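Local atomic coordinates of Phthiocerol/phthiodiolone dimycocerosyl transferase (Mycobacterium tuberculosis, PDB entry 1Q9J), a protein that probably catalyses the final esterification of phthiocerols and phthiodiolones with two mycocerosic acids, taking the acyl chains directly from mycocerosic acid synthase. Residues E182-V187 and P339-C344; A288-E293 and V301-D306; D37-A42 and D137-R142; F43-E48 and G150-I155. All coordinates share one frame; numbering follows the deposited sequence.

Contact 1. Residues E182-V187 and P339-C344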
# COMPACT_ATOMS: atom_id res chain seq x y z
N GLU A 182 15.28 12.35 9.60
CA GLU A 182 16.33 13.37 9.46
C GLU A 182 15.82 14.79 9.73
O GLU A 182 16.59 15.75 9.71
CB GLU A 182 16.93 13.27 8.04
CG GLU A 182 18.28 13.96 7.82
CD GLU A 182 18.90 13.66 6.44
OE1 GLU A 182 19.37 12.52 6.23
OE2 GLU A 182 18.90 14.55 5.57
N ARG A 183 14.52 14.91 10.03
CA ARG A 183 13.89 16.22 10.29
C ARG A 183 13.07 16.26 11.58
O ARG A 183 12.70 17.33 12.08
CB ARG A 183 12.98 16.56 9.10
CG ARG A 183 12.32 17.92 9.16
CD ARG A 183 11.52 18.15 7.90
NE ARG A 183 12.36 17.97 6.71
CZ ARG A 183 11.89 17.90 5.46
NH1 ARG A 183 10.59 18.00 5.24
NH2 ARG A 183 12.72 17.74 4.45
N PHE A 184 12.78 15.08 12.13
CA PHE A 184 12.00 14.98 13.35
C PHE A 184 12.91 14.89 14.58
O PHE A 184 12.45 14.59 15.68
CB PHE A 184 11.10 13.73 13.29
CG PHE A 184 10.02 13.80 12.24
CD1 PHE A 184 9.25 12.68 11.95
CD2 PHE A 184 9.74 14.99 11.57
CE1 PHE A 184 8.22 12.75 11.01
CE2 PHE A 184 8.72 15.06 10.62
CZ PHE A 184 7.96 13.94 10.34
N MET A 185 14.21 15.13 14.39
CA MET A 185 15.16 15.07 15.50
C MET A 185 15.02 16.24 16.47
O MET A 185 15.30 16.10 17.66
CB MET A 185 16.60 15.00 14.97
CG MET A 185 17.05 13.61 14.52
SD MET A 185 16.99 12.36 15.84
CE MET A 185 18.54 12.71 16.72
N SER A 186 14.58 17.38 15.95
CA SER A 186 14.42 18.58 16.77
C SER A 186 13.20 18.47 17.70
O SER A 186 13.23 18.96 18.83
CB SER A 186 14.27 19.82 15.88
OG SER A 186 13.05 19.79 15.17
N VAL A 187 12.14 17.84 17.21
CA VAL A 187 10.92 17.68 18.00
C VAL A 187 11.06 16.50 18.97
O VAL A 187 10.12 16.16 19.69
CB VAL A 187 9.70 17.43 17.08
CG1 VAL A 187 8.40 17.65 17.85
CG2 VAL A 187 9.76 18.35 15.88
N PRO A 339 5.40 13.50 18.80
CA PRO A 339 3.95 13.58 18.71
C PRO A 339 3.44 12.52 17.74
O PRO A 339 4.20 12.01 16.91
CB PRO A 339 3.71 15.00 18.22
CG PRO A 339 4.95 15.30 17.42
CD PRO A 339 6.04 14.73 18.30
N PRO A 340 2.15 12.16 17.83
CA PRO A 340 1.55 11.15 16.95
C PRO A 340 1.80 11.42 15.48
O PRO A 340 1.35 12.43 14.94
CB PRO A 340 0.07 11.24 17.30
CG PRO A 340 0.09 11.58 18.73
CD PRO A 340 1.17 12.65 18.80
N LEU A 341 2.53 10.52 14.83
CA LEU A 341 2.83 10.65 13.41
C LEU A 341 1.59 10.37 12.60
O LEU A 341 0.76 9.54 12.98
CB LEU A 341 3.92 9.67 12.98
CG LEU A 341 5.38 10.11 13.04
CD1 LEU A 341 5.76 10.39 14.48
CD2 LEU A 341 6.26 9.02 12.46
N VAL A 342 1.46 11.07 11.48
CA VAL A 342 0.33 10.89 10.60
C VAL A 342 0.86 10.27 9.31
O VAL A 342 1.65 10.88 8.60
CB VAL A 342 -0.34 12.23 10.26
CG1 VAL A 342 -1.58 12.00 9.41
CG2 VAL A 342 -0.69 12.95 11.54
N PHE A 343 0.44 9.03 9.04
CA PHE A 343 0.87 8.33 7.84
C PHE A 343 -0.24 8.32 6.82
O PHE A 343 -1.39 8.01 7.13
CB PHE A 343 1.24 6.88 8.13
CG PHE A 343 2.50 6.72 8.91
CD1 PHE A 343 2.48 6.70 10.30
CD2 PHE A 343 3.73 6.62 8.26
CE1 PHE A 343 3.66 6.57 11.04
CE2 PHE A 343 4.93 6.49 8.98
CZ PHE A 343 4.90 6.46 10.37
N CYS A 344 0.10 8.66 5.59
CA CYS A 344 -0.90 8.63 4.54
C CYS A 344 -0.30 8.15 3.23
O CYS A 344 0.73 8.68 2.79
CB CYS A 344 -1.54 10.01 4.37
SG CYS A 344 -2.74 10.04 3.03
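Phe184 and Val187, in an irregular loop that passes over the six-stranded mixed sheet of the second half of the chain, meet Pro339 and Leu341 in the run that leads into strand 342-345 of that sheet. The two meetings are separate. Val187 approaches with its CG1, which lies 3.8 Å from Pro339 CD; the valine and proline side chains cross at about a right angle, and the methyl meets the CD and CG corner of the ring. A chi1 of -164° carries that methyl to the side away from the valine's own backbone N and out to the proline. Phe184 makes the looser touch, its ring atom CE1 being 4.4 Å from Leu341 CG. Around these pairs the loop also rests on Pro261 and Leu291, while Arg183 NH2 forms a salt bridge with Asp314 of helix 300-317. On the other segment, Leu341 N is hydrogen-bonded to Thr334 OG1 and Pro340 O to Arg253 NH2. No hydrogen bond joins the two segments, so their mutual attraction is wholly apolar and short-ranged; the directional bonds that fix each of them run to other parts of the fold.

Contact 2. Residues A288-E293 and V301-D306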
# COMPACT_ATOMS: atom_id res chain seq x y z
N ALA A 288 9.04 10.14 2.86
CA ALA A 288 9.22 11.58 2.82
C ALA A 288 8.66 12.16 4.12
O ALA A 288 7.48 11.98 4.42
CB ALA A 288 8.49 12.16 1.62
N SER A 289 9.50 12.83 4.90
CA SER A 289 9.05 13.43 6.15
C SER A 289 8.62 14.87 5.92
O SER A 289 8.98 15.48 4.91
CB SER A 289 10.14 13.38 7.22
OG SER A 289 11.28 14.13 6.84
N TYR A 290 7.85 15.41 6.86
CA TYR A 290 7.35 16.77 6.76
C TYR A 290 6.67 17.20 8.05
O TYR A 290 5.59 16.70 8.37
CB TYR A 290 6.32 16.88 5.64
CG TYR A 290 5.67 18.23 5.60
CD1 TYR A 290 6.36 19.35 5.16
CD2 TYR A 290 4.35 18.40 6.03
CE1 TYR A 290 5.77 20.60 5.15
CE2 TYR A 290 3.75 19.65 6.03
CZ TYR A 290 4.46 20.75 5.58
OH TYR A 290 3.87 21.99 5.54
N LEU A 291 7.29 18.12 8.78
CA LEU A 291 6.74 18.61 10.04
C LEU A 291 5.72 19.72 9.81
O LEU A 291 6.09 20.87 9.65
CB LEU A 291 7.86 19.13 10.94
CG LEU A 291 7.51 19.42 12.39
CD1 LEU A 291 6.96 18.16 13.07
CD2 LEU A 291 8.77 19.91 13.10
N ALA A 292 4.44 19.36 9.79
CA ALA A 292 3.38 20.33 9.57
C ALA A 292 3.11 21.12 10.85
O ALA A 292 2.96 20.54 11.93
CB ALA A 292 2.12 19.64 9.10
N GLU A 293 3.04 22.43 10.70
CA GLU A 293 2.78 23.32 11.83
C GLU A 293 1.52 24.11 11.53
O GLU A 293 1.57 25.21 10.97
CB GLU A 293 3.97 24.25 12.04
CG GLU A 293 5.28 23.48 12.20
CD GLU A 293 6.47 24.37 12.44
OE1 GLU A 293 6.68 25.31 11.63
OE2 GLU A 293 7.20 24.13 13.42
N VAL A 301 -4.40 25.62 0.84
CA VAL A 301 -3.42 25.74 -0.23
C VAL A 301 -2.03 26.05 0.33
O VAL A 301 -1.04 25.49 -0.13
CB VAL A 301 -3.82 26.83 -1.22
CG1 VAL A 301 -2.96 26.74 -2.46
CG2 VAL A 301 -5.29 26.69 -1.56
N ASP A 302 -1.95 26.92 1.32
CA ASP A 302 -0.66 27.26 1.90
C ASP A 302 0.05 26.00 2.36
O ASP A 302 1.22 25.78 2.02
CB ASP A 302 -0.84 28.22 3.08
CG ASP A 302 -0.50 29.66 2.73
OD1 ASP A 302 -1.19 30.24 1.86
OD2 ASP A 302 0.46 30.21 3.32
N LEU A 303 -0.66 25.17 3.12
CA LEU A 303 -0.12 23.91 3.64
C LEU A 303 0.18 22.92 2.51
O LEU A 303 1.28 22.40 2.40
CB LEU A 303 -1.12 23.29 4.63
CG LEU A 303 -0.70 22.05 5.41
CD1 LEU A 303 0.46 22.38 6.31
CD2 LEU A 303 -1.88 21.55 6.22
N ALA A 304 -0.83 22.69 1.67
CA ALA A 304 -0.69 21.78 0.54
C ALA A 304 0.55 22.08 -0.29
O ALA A 304 1.36 21.18 -0.57
CB ALA A 304 -1.92 21.86 -0.33
N SER A 305 0.71 23.34 -0.68
CA SER A 305 1.85 23.77 -1.50
C SER A 305 3.20 23.62 -0.82
O SER A 305 4.18 23.24 -1.45
CB SER A 305 1.67 25.22 -1.95
OG SER A 305 0.67 25.30 -2.97
N ASP A 306 3.24 23.91 0.47
CA ASP A 306 4.48 23.80 1.20
C ASP A 306 4.94 22.34 1.22
O ASP A 306 6.13 22.05 1.05
CB ASP A 306 4.30 24.33 2.62
CG ASP A 306 5.61 24.39 3.37
OD1 ASP A 306 6.59 24.96 2.83
OD2 ASP A 306 5.67 23.87 4.50
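Tyr290 turns the edge of its ring, not a face, to the helix residues Leu303 and Asp306. At that edge, in the plane of the ring, sits Asp306 OD2, which accepts a hydrogen bond from Tyr290 OH at 2.8 Å and lies 3.3 Å from the ring carbon CE1 of the same tyrosine. The carboxylate is not coplanar with its partner: the two planes stand 64° apart, and OD2 receives the hydroxyl through its anti lone pair, the one directed away from the other carboxylate oxygen. The other flank of the phenol is apolar, with Leu303 CD1 3.5 Å from Tyr290 OH and 4.3 Å from CE2. The same leucine methyl reaches Ala292 CB at 4.2 Å, so it is shared between two residues whose side chains leave the strand on the same side. With CG anti to the backbone N (chi1 174°), the tyrosine extends straight from the strand to the helix. Its hydroxyl is thereby satisfied in a buried setting by an acid at the exposed margin, and the acceptor holds the hydroxyl hydrogen to one side of the phenol. Elsewhere the ring touches Ile307 and Thr310, one and two turns beyond Leu303, while Leu303 continues onto Leu246 of helix 237-253. Strand 288-292 and helix 301-306 run nearly antiparallel, at 156° and with axes 10.5 Å apart. Edge strand, short connection and returning helix form the beta-alpha unit typical of the layered alpha/beta domains of CoA-dependent acyltransferase relatives.

Contact 3. Residues D37-A42 and D137-R142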
# COMPACT_ATOMS: atom_id res chain seq x y z
N ASP A 37 -11.96 -22.57 -13.64
CA ASP A 37 -10.89 -23.35 -14.27
C ASP A 37 -9.83 -22.45 -14.91
O ASP A 37 -8.63 -22.66 -14.74
CB ASP A 37 -11.45 -24.31 -15.32
CG ASP A 37 -12.05 -25.58 -14.71
OD1 ASP A 37 -11.76 -25.87 -13.53
OD2 ASP A 37 -12.80 -26.29 -15.43
N ALA A 38 -10.30 -21.45 -15.66
CA ALA A 38 -9.42 -20.50 -16.35
C ALA A 38 -8.70 -19.62 -15.34
O ALA A 38 -7.54 -19.29 -15.52
CB ALA A 38 -10.24 -19.64 -17.30
N LEU A 39 -9.42 -19.23 -14.28
CA LEU A 39 -8.86 -18.38 -13.24
C LEU A 39 -7.71 -19.11 -12.55
O LEU A 39 -6.67 -18.51 -12.27
CB LEU A 39 -9.95 -18.02 -12.22
CG LEU A 39 -9.72 -17.02 -11.09
CD1 LEU A 39 -9.21 -17.72 -9.85
CD2 LEU A 39 -8.78 -15.94 -11.56
N SER A 40 -7.89 -20.39 -12.29
CA SER A 40 -6.85 -21.16 -11.63
C SER A 40 -5.62 -21.25 -12.53
O SER A 40 -4.49 -21.26 -12.04
CB SER A 40 -7.35 -22.57 -11.31
OG SER A 40 -6.47 -23.24 -10.42
N ASP A 41 -5.84 -21.32 -13.84
CA ASP A 41 -4.72 -21.38 -14.78
C ASP A 41 -3.90 -20.09 -14.73
O ASP A 41 -2.67 -20.11 -14.81
CB ASP A 41 -5.21 -21.59 -16.21
CG ASP A 41 -5.78 -22.97 -16.43
OD1 ASP A 41 -5.27 -23.93 -15.81
OD2 ASP A 41 -6.72 -23.10 -17.22
N ALA A 42 -4.62 -18.97 -14.62
CA ALA A 42 -4.01 -17.65 -14.56
C ALA A 42 -3.18 -17.54 -13.30
O ALA A 42 -2.03 -17.09 -13.33
CB ALA A 42 -5.09 -16.58 -14.58
N ASP A 137 -2.87 -6.96 -11.34
CA ASP A 137 -3.21 -6.60 -12.70
C ASP A 137 -2.79 -7.73 -13.66
O ASP A 137 -3.50 -8.09 -14.60
CB ASP A 137 -2.55 -5.26 -13.04
CG ASP A 137 -2.63 -4.92 -14.51
OD1 ASP A 137 -1.65 -5.20 -15.22
OD2 ASP A 137 -3.67 -4.38 -14.95
N GLU A 138 -1.63 -8.32 -13.40
CA GLU A 138 -1.16 -9.42 -14.21
C GLU A 138 -2.16 -10.58 -14.15
O GLU A 138 -2.55 -11.15 -15.18
CB GLU A 138 0.19 -9.92 -13.71
CG GLU A 138 0.86 -10.90 -14.64
CD GLU A 138 2.22 -11.32 -14.13
OE1 GLU A 138 3.05 -10.42 -13.81
OE2 GLU A 138 2.45 -12.56 -14.08
N LEU A 139 -2.58 -10.93 -12.93
CA LEU A 139 -3.55 -12.01 -12.73
C LEU A 139 -4.77 -11.84 -13.65
O LEU A 139 -5.08 -12.74 -14.45
CB LEU A 139 -4.02 -12.04 -11.26
CG LEU A 139 -5.20 -12.99 -10.95
CD1 LEU A 139 -4.74 -14.44 -11.02
CD2 LEU A 139 -5.74 -12.67 -9.57
N PHE A 140 -5.46 -10.71 -13.54
CA PHE A 140 -6.62 -10.45 -14.37
C PHE A 140 -6.26 -10.40 -15.86
O PHE A 140 -7.10 -10.70 -16.73
CB PHE A 140 -7.29 -9.14 -14.01
CG PHE A 140 -8.14 -9.19 -12.77
CD1 PHE A 140 -7.56 -9.09 -11.51
CD2 PHE A 140 -9.53 -9.18 -12.87
CE1 PHE A 140 -8.36 -8.96 -10.35
CE2 PHE A 140 -10.35 -9.06 -11.72
CZ PHE A 140 -9.76 -8.94 -10.46
N SER A 141 -5.04 -10.01 -16.18
CA SER A 141 -4.63 -9.95 -17.57
C SER A 141 -4.56 -11.38 -18.10
O SER A 141 -4.90 -11.64 -19.24
CB SER A 141 -3.27 -9.27 -17.71
OG SER A 141 -2.68 -9.55 -18.99
N ARG A 142 -4.14 -12.30 -17.25
CA ARG A 142 -4.03 -13.69 -17.66
C ARG A 142 -5.38 -14.38 -17.64
O ARG A 142 -5.63 -15.29 -18.43
CB ARG A 142 -3.06 -14.44 -16.74
CG ARG A 142 -1.79 -13.65 -16.45
CD ARG A 142 -0.70 -14.53 -15.89
NE ARG A 142 0.06 -15.13 -16.97
CZ ARG A 142 1.36 -14.92 -17.17
NH1 ARG A 142 2.04 -14.14 -16.35
NH2 ARG A 142 1.96 -15.49 -18.21
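Ala42 and Arg142 meet beta-carbon to beta-carbon where two helices of the first half of the chain pass each other on one side of its mixed sheet. Ala42 CB points at the partner helix and lies 3.7 Å from Arg142 CB. Ala42 CA and Arg142 CA are only 5.0 Å apart. Such closeness is what a small residue at a helix crossing permits; the short segments incline at 134° with axes 8.9 Å apart. Leu139 comes in beside this pair. With its CG anti to the backbone N, its CD1 is brought across to 4.2 Å from Ala42 CB and 4.3 Å from Leu39 CD2, and the leucine also touches Leu118 of the sheet beneath. The crossing is remote from the annotated active site. Arg142 meets it with its CB, while its charged end is used elsewhere: the chain bends at chi3 (87°) and carries the guanidinium past Ala42 and along the same helix, beside Ala45 and Thr49. There NE is bonded weakly to Pro152 O. At the guanidinium edge, in plane, Arg142 NH1 makes a salt bridge with Glu138 OE2 at 2.8 Å, its hydrogen bond weak because it is bent to 127°.

Contact 4. Residues F43-E48 and G150-I155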
# COMPACT_ATOMS: atom_id res chain seq x y z
N PHE A 43 -3.75 -17.97 -12.17
CA PHE A 43 -3.05 -17.93 -10.91
C PHE A 43 -1.79 -18.81 -10.99
O PHE A 43 -0.71 -18.40 -10.56
CB PHE A 43 -3.97 -18.40 -9.77
CG PHE A 43 -3.33 -18.35 -8.42
CD1 PHE A 43 -2.84 -17.15 -7.91
CD2 PHE A 43 -3.21 -19.49 -7.64
CE1 PHE A 43 -2.23 -17.10 -6.64
CE2 PHE A 43 -2.61 -19.44 -6.38
CZ PHE A 43 -2.12 -18.25 -5.88
N ASP A 44 -1.92 -20.01 -11.57
CA ASP A 44 -0.77 -20.91 -11.71
C ASP A 44 0.29 -20.30 -12.63
O ASP A 44 1.49 -20.43 -12.38
CB ASP A 44 -1.18 -22.28 -12.27
CG ASP A 44 -1.96 -23.12 -11.26
OD1 ASP A 44 -1.53 -23.21 -10.08
OD2 ASP A 44 -2.97 -23.72 -11.65
N ALA A 45 -0.16 -19.67 -13.72
CA ALA A 45 0.74 -19.04 -14.70
C ALA A 45 1.50 -17.88 -14.04
O ALA A 45 2.71 -17.73 -14.22
CB ALA A 45 -0.06 -18.52 -15.90
N LEU A 46 0.76 -17.09 -13.27
CA LEU A 46 1.33 -15.97 -12.54
C LEU A 46 2.44 -16.50 -11.63
O LEU A 46 3.58 -16.03 -11.68
CB LEU A 46 0.25 -15.30 -11.70
CG LEU A 46 0.66 -14.09 -10.85
CD1 LEU A 46 0.33 -12.79 -11.60
CD2 LEU A 46 -0.09 -14.13 -9.52
N LEU A 47 2.11 -17.48 -10.80
CA LEU A 47 3.10 -18.05 -9.90
C LEU A 47 4.35 -18.52 -10.60
O LEU A 47 5.43 -18.48 -10.03
CB LEU A 47 2.51 -19.21 -9.12
CG LEU A 47 2.24 -18.84 -7.66
CD1 LEU A 47 1.51 -19.98 -6.98
CD2 LEU A 47 3.55 -18.52 -6.95
N GLU A 48 4.22 -18.98 -11.84
CA GLU A 48 5.40 -19.45 -12.54
C GLU A 48 6.24 -18.28 -13.00
O GLU A 48 7.43 -18.44 -13.28
CB GLU A 48 5.00 -20.31 -13.71
CG GLU A 48 4.54 -21.68 -13.30
CD GLU A 48 3.95 -22.45 -14.45
OE1 GLU A 48 2.87 -22.05 -14.93
OE2 GLU A 48 4.58 -23.44 -14.87
N GLY A 150 -7.53 -20.24 -24.82
CA GLY A 150 -7.35 -21.38 -23.94
C GLY A 150 -6.04 -21.26 -23.19
O GLY A 150 -5.73 -22.07 -22.32
N ASP A 151 -5.27 -20.23 -23.53
CA ASP A 151 -3.97 -19.98 -22.93
C ASP A 151 -3.96 -18.68 -22.13
O ASP A 151 -4.40 -17.64 -22.63
CB ASP A 151 -2.92 -19.93 -24.05
CG ASP A 151 -1.53 -19.66 -23.53
OD1 ASP A 151 -0.89 -18.72 -24.04
OD2 ASP A 151 -1.07 -20.39 -22.62
N PRO A 152 -3.46 -18.72 -20.87
CA PRO A 152 -3.39 -17.55 -19.99
C PRO A 152 -2.24 -16.60 -20.34
O PRO A 152 -1.96 -15.64 -19.61
CB PRO A 152 -3.20 -18.18 -18.61
CG PRO A 152 -2.34 -19.36 -18.93
CD PRO A 152 -2.99 -19.93 -20.17
N GLY A 153 -1.58 -16.87 -21.47
CA GLY A 153 -0.48 -16.04 -21.91
C GLY A 153 0.83 -16.74 -21.63
O GLY A 153 0.87 -17.66 -20.82
N PRO A 154 1.92 -16.33 -22.30
CA PRO A 154 3.26 -16.89 -22.15
C PRO A 154 3.86 -16.65 -20.76
O PRO A 154 3.53 -15.66 -20.10
CB PRO A 154 4.06 -16.20 -23.25
CG PRO A 154 3.37 -14.87 -23.37
CD PRO A 154 1.92 -15.25 -23.31
N ILE A 155 4.72 -17.57 -20.32
CA ILE A 155 5.35 -17.49 -19.01
C ILE A 155 6.87 -17.38 -19.05
O ILE A 155 7.55 -18.28 -19.53
CB ILE A 155 5.02 -18.75 -18.16
CG1 ILE A 155 3.52 -18.92 -17.99
CG2 ILE A 155 5.71 -18.65 -16.79
CD1 ILE A 155 3.14 -20.16 -17.18
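Ile155 packs across Ala45 and Glu48, bringing the loop that follows helix 129-148 back onto helix 36-49, one of the helices that flank the sheet of the first half of the chain. From its alpha-carbon, Ile155 sends CB toward the helix, where the side chain splits into two branches. The short branch, CG2, is anti to the backbone N and settles 3.6 Å from Glu48 CB, over the start of the glutamate side chain. The long branch leaves in a different direction, with CG1 anti to the carbonyl carbon (chi1 -58°), and passes 4.0 Å from Ala45 O. At its tip CD1 lies between the alanine and the glutamate, 3.6 Å from Ala45 CA and 3.7 Å from Glu48 CD. Glu48 is extended beyond CG and crosses the isoleucine obliquely; its CB lies against CG2 and its carboxylate end against CD1 of the isoleucine, a contact without a hydrogen bond, at the exposed rim. Ala45 is small enough to receive a second visitor. Pro152 comes to its methyl from elsewhere along the loop and itself leans on Ala146 of the neighbouring helix. Between the two contacting loop residues, Gly153 adopts positive phi (104°, psi 161°), a conformation in which a beta-carbon would be jammed against the preceding carbonyl oxygen, and this backbone conformation is consistent with both Pro152 and Ile155 reaching the same alanine. Pro152 CG closes the set, 3.9 Å from Ala45 CB.

In the fold
The four contacts form two pairs on opposite sides of the chain's centre. Contacts 3 and 4, with centres about 7 Å apart, share helix 36-49: contact 3 is its buried crossing with a second helix, contact 4 its partly buried cover by the loop that follows that second helix. Contacts 1 and 2 both belong to the six-stranded sheet and touch through Val187 and Leu291; contact 2 is buried, with only Asp306 at its exposed margin, and contact 1 partly buried. Chemistry varies with place. Contact 2 alone has a hydrogen bond between its segments, from a buried phenol to an exposed acid, whereas the other three rest on van der Waals contact, largely apolar.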